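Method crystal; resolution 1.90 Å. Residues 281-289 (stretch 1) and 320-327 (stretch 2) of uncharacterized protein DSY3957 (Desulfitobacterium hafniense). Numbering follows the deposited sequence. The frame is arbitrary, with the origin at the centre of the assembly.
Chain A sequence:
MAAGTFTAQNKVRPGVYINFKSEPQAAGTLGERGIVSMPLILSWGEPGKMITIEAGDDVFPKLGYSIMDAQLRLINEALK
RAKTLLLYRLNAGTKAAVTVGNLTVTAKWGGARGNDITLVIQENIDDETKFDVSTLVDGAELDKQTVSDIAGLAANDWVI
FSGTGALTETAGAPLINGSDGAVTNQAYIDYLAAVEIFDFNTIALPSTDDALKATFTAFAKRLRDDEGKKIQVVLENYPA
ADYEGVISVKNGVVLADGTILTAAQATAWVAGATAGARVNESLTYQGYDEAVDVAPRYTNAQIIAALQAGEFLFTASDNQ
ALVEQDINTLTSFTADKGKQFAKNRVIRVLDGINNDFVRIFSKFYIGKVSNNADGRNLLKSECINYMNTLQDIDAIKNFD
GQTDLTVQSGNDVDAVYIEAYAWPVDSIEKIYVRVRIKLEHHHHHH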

# COMPACT_ATOMS: atom_id res chain seq x y z
N GLU A 281 15.13 10.78 -1.79
CA GLU A 281 15.76 9.47 -1.61
C GLU A 281 15.59 8.51 -2.78
O GLU A 281 14.53 8.45 -3.40
N SER A 282 16.64 7.75 -3.06
CA SER A 282 16.63 6.76 -4.14
C SER A 282 16.89 5.40 -3.52
O SER A 282 17.68 5.28 -2.58
N LEU A 283 16.23 4.36 -4.03
CA LEU A 283 16.42 3.02 -3.49
C LEU A 283 17.68 2.34 -4.02
O LEU A 283 18.07 1.28 -3.53
N THR A 284 18.31 2.95 -5.02
CA THR A 284 19.51 2.37 -5.62
C THR A 284 20.55 1.97 -4.58
O THR A 284 20.97 2.77 -3.74
N TYR A 285 20.94 0.70 -4.65
CA TYR A 285 21.91 0.11 -3.76
C TYR A 285 21.50 0.06 -2.29
O TYR A 285 22.35 -0.08 -1.41
N GLN A 286 20.21 0.19 -2.03
CA GLN A 286 19.74 0.06 -0.66
C GLN A 286 19.47 -1.44 -0.60
O GLN A 286 19.13 -2.06 -1.62
N GLY A 287 19.62 -2.03 0.57
CA GLY A 287 19.38 -3.45 0.68
C GLY A 287 17.96 -3.77 1.07
O GLY A 287 17.32 -3.01 1.80
N TYR A 288 17.46 -4.89 0.57
CA TYR A 288 16.11 -5.35 0.90
C TYR A 288 16.21 -5.79 2.35
O TYR A 288 16.92 -6.75 2.66
N ASP A 289 15.49 -5.12 3.24
CA ASP A 289 15.54 -5.44 4.66
C ASP A 289 15.34 -6.92 5.00
O ASP A 289 14.33 -7.52 4.63
N GLN A 320 23.99 -9.36 1.17
CA GLN A 320 22.80 -8.53 1.13
C GLN A 320 22.21 -8.56 -0.27
O GLN A 320 22.89 -8.92 -1.23
N ALA A 321 20.94 -8.20 -0.37
CA ALA A 321 20.24 -8.14 -1.65
C ALA A 321 20.07 -6.65 -1.94
O ALA A 321 19.19 -6.00 -1.37
N LEU A 322 20.92 -6.10 -2.79
CA LEU A 322 20.83 -4.68 -3.10
C LEU A 322 20.01 -4.38 -4.34
O LEU A 322 20.01 -5.15 -5.30
N VAL A 323 19.31 -3.25 -4.31
CA VAL A 323 18.53 -2.82 -5.46
C VAL A 323 19.60 -2.39 -6.45
O VAL A 323 20.41 -1.50 -6.15
N GLU A 324 19.62 -3.01 -7.63
CA GLU A 324 20.61 -2.67 -8.64
C GLU A 324 20.45 -1.21 -9.05
O GLU A 324 21.39 -0.42 -8.97
N GLN A 325 19.24 -0.88 -9.49
CA GLN A 325 18.89 0.48 -9.89
C GLN A 325 17.42 0.69 -9.58
O GLN A 325 16.58 -0.16 -9.88
N ASP A 326 17.12 1.82 -8.94
CA ASP A 326 15.76 2.18 -8.54
C ASP A 326 15.08 2.79 -9.76
O ASP A 326 14.97 4.02 -9.88
N ILE A 327 14.64 1.94 -10.68
CA ILE A 327 14.00 2.41 -11.90
C ILE A 327 12.63 1.79 -12.16
O ILE A 327 12.29 0.74 -11.60

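The strongest polar feature of this contact is the carboxylate of Asp326. Its CA-to-CB bond points toward stretch 1, and with chi1 t (-177°) the side chain extends until OD2 accepts a hydrogen bond from Leu283 N at 2.7 Å, nearly linear at 171°. The exchange is reciprocal: Asp326 N donates to Thr284 OG1 at 3.0 Å. An acid and a hydroxyl thus each take a backbone NH of the opposing stretch, doing at this end what backbone carbonyls do at the other.

Thr284, chi1 m, has its CB sideways, and OG1 serves two partners. Besides accepting from Asp326 N, Thr284 OG1 also donates to Ser282 OG at 3.2 Å, and Thr284 N donates to Ser282 OG, again at 3.2 Å. Ser282, chi1 t, therefore buttresses the threonine from within its own stretch. Water 1 joins the cluster, lying 3.3 Å from Ser282 OG and donating to Asp326 O at 3.2 Å, with a weak bond from the water to Asp326 OD2, also 3.2 Å.

Beyond this cluster the backbones carry the register. Tyr285 N donates to Val323 O at 2.7 Å, Val323 N to Gln286 O at 2.9 Å, and Tyr288 N to Ala321 O at 2.8 Å; the last two bracket the single bridge between Gly287 and Leu322. Water 3 extends the pairing, donating to Tyr288 O at 2.8 Å and accepting from Ala321 N at 3.1 Å. The type II turn from Leu283 to Gln286, closed by Gln286 N to Leu283 O at 2.8 Å, brings the tyrosine NH and the glutamine carbonyl to the strand.

Val323, chi1 t, points toward stretch 1, and its CB meets Leu283 O at 3.3 Å. Leu283, rotamer m, t, also points toward its partner stretch, and its CB lies 4.4 Å from Val323 CG2 and 3.3 Å from Asp326 OD2, so the buried leucine borders both an apolar and a charged neighbour. Near the other end, Tyr288 CB and Ala321 CB approach to 4.1 Å. The tyrosine, chi1 t, starts sideways, but its end leads away, leaving the near part of the side chain to make the contact.

Tyr285 shows that a CB pointing away need not remove a side chain from a contact. Its chi1 of -104° lies between wells, and Leu322 CD2 sits over one face of the ring, 4.1 Å from the Tyr285 ring centroid and 21° off the normal, a CH-pi contact. The leucine contributes from a sideways CB with chi1 m and chi2 p. At the ring edge, Glu324 O lies 3.9 Å from Tyr285 CD1. Farther out, water 2 links Tyr285 OH, at 2.9 Å, to Glu324 OE1, to which it donates at 2.8 Å; Glu324, chi1 t and chi2 p, also starts away, but its own end comes nearer.

The rule is a division by position: polar side chains take backbone NH groups at one end of a short backbone pairing around a single bridge, while aliphatic groups and a tyrosine face pack alongside it.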

# COMPACT_ATOMS: atom_id res chain seq x y z
CB GLU A 281 15.24 8.78 -0.34
CG GLU A 281 15.40 9.58 0.95
CD GLU A 281 14.88 8.82 2.17
OE1 GLU A 281 13.93 8.01 2.01
OE2 GLU A 281 15.39 9.06 3.29
CB SER A 282 17.72 7.08 -5.17
OG SER A 282 17.96 5.97 -6.01
CB LEU A 283 15.20 2.14 -3.80
CG LEU A 283 13.86 2.55 -3.20
CD1 LEU A 283 12.81 1.49 -3.52
CD2 LEU A 283 14.00 2.71 -1.69
CB THR A 284 20.15 3.35 -6.64
OG1 THR A 284 19.21 3.60 -7.70
CG2 THR A 284 21.42 2.74 -7.25
CB TYR A 285 23.28 0.78 -3.92
CG TYR A 285 24.24 -0.09 -4.70
CD1 TYR A 285 23.87 -0.65 -5.92
CD2 TYR A 285 25.51 -0.38 -4.20
CE1 TYR A 285 24.73 -1.49 -6.63
CE2 TYR A 285 26.39 -1.21 -4.90
CZ TYR A 285 25.99 -1.76 -6.11
OH TYR A 285 26.86 -2.58 -6.80
CB GLN A 286 18.44 0.83 -0.42
CG GLN A 286 18.58 2.35 -0.41
CD GLN A 286 17.47 3.03 0.36
OE1 GLN A 286 17.12 4.18 0.10
NE2 GLN A 286 16.92 2.32 1.35
CB TYR A 288 15.75 -6.55 0.01
CG TYR A 288 14.38 -7.13 0.26
CD1 TYR A 288 14.02 -7.65 1.51
CD2 TYR A 288 13.43 -7.18 -0.76
CE1 TYR A 288 12.76 -8.20 1.73
CE2 TYR A 288 12.17 -7.73 -0.55
CZ TYR A 288 11.84 -8.23 0.69
OH TYR A 288 10.57 -8.74 0.90
CB ASP A 289 14.50 -4.62 5.42
CG ASP A 289 14.59 -3.14 5.10
OD1 ASP A 289 13.72 -2.64 4.36
OD2 ASP A 289 15.53 -2.49 5.59
CB GLN A 320 23.13 -7.09 1.52
CG GLN A 320 23.70 -6.93 2.92
CD GLN A 320 23.84 -5.48 3.33
OE1 GLN A 320 24.39 -4.67 2.58
NE2 GLN A 320 23.35 -5.14 4.52
CB ALA A 321 18.87 -8.81 -1.53
CB LEU A 322 22.23 -4.10 -3.27
CG LEU A 322 23.01 -3.70 -2.01
CD1 LEU A 322 22.80 -4.71 -0.90
CD2 LEU A 322 24.47 -3.56 -2.36
CB VAL A 323 17.62 -1.62 -5.12
CG1 VAL A 323 16.99 -1.06 -6.39
CG2 VAL A 323 16.52 -2.06 -4.15
CB GLU A 324 20.45 -3.58 -9.87
CG GLU A 324 21.47 -3.34 -11.00
CD GLU A 324 22.91 -3.61 -10.59
OE1 GLU A 324 23.16 -4.56 -9.82
OE2 GLU A 324 23.81 -2.88 -11.06
CB GLN A 325 19.15 0.71 -11.38
CG GLN A 325 20.62 0.94 -11.70
CD GLN A 325 20.84 1.51 -13.08
OE1 GLN A 325 19.98 2.20 -13.63
NE2 GLN A 325 22.01 1.25 -13.65
CB ASP A 326 15.83 3.18 -7.37
CG ASP A 326 14.47 3.56 -6.82
OD1 ASP A 326 13.46 2.90 -7.17
OD2 ASP A 326 14.42 4.52 -6.02
CB ILE A 327 14.88 2.10 -13.14
CG1 ILE A 327 15.13 0.59 -13.23
CG2 ILE A 327 16.18 2.86 -13.06
CD1 ILE A 327 15.79 0.15 -14.54
O HOH W 1 15.51 6.62 -8.12
O HOH W 2 25.81 -4.25 -8.89
O HOH W 3 19.66 -7.00 2.13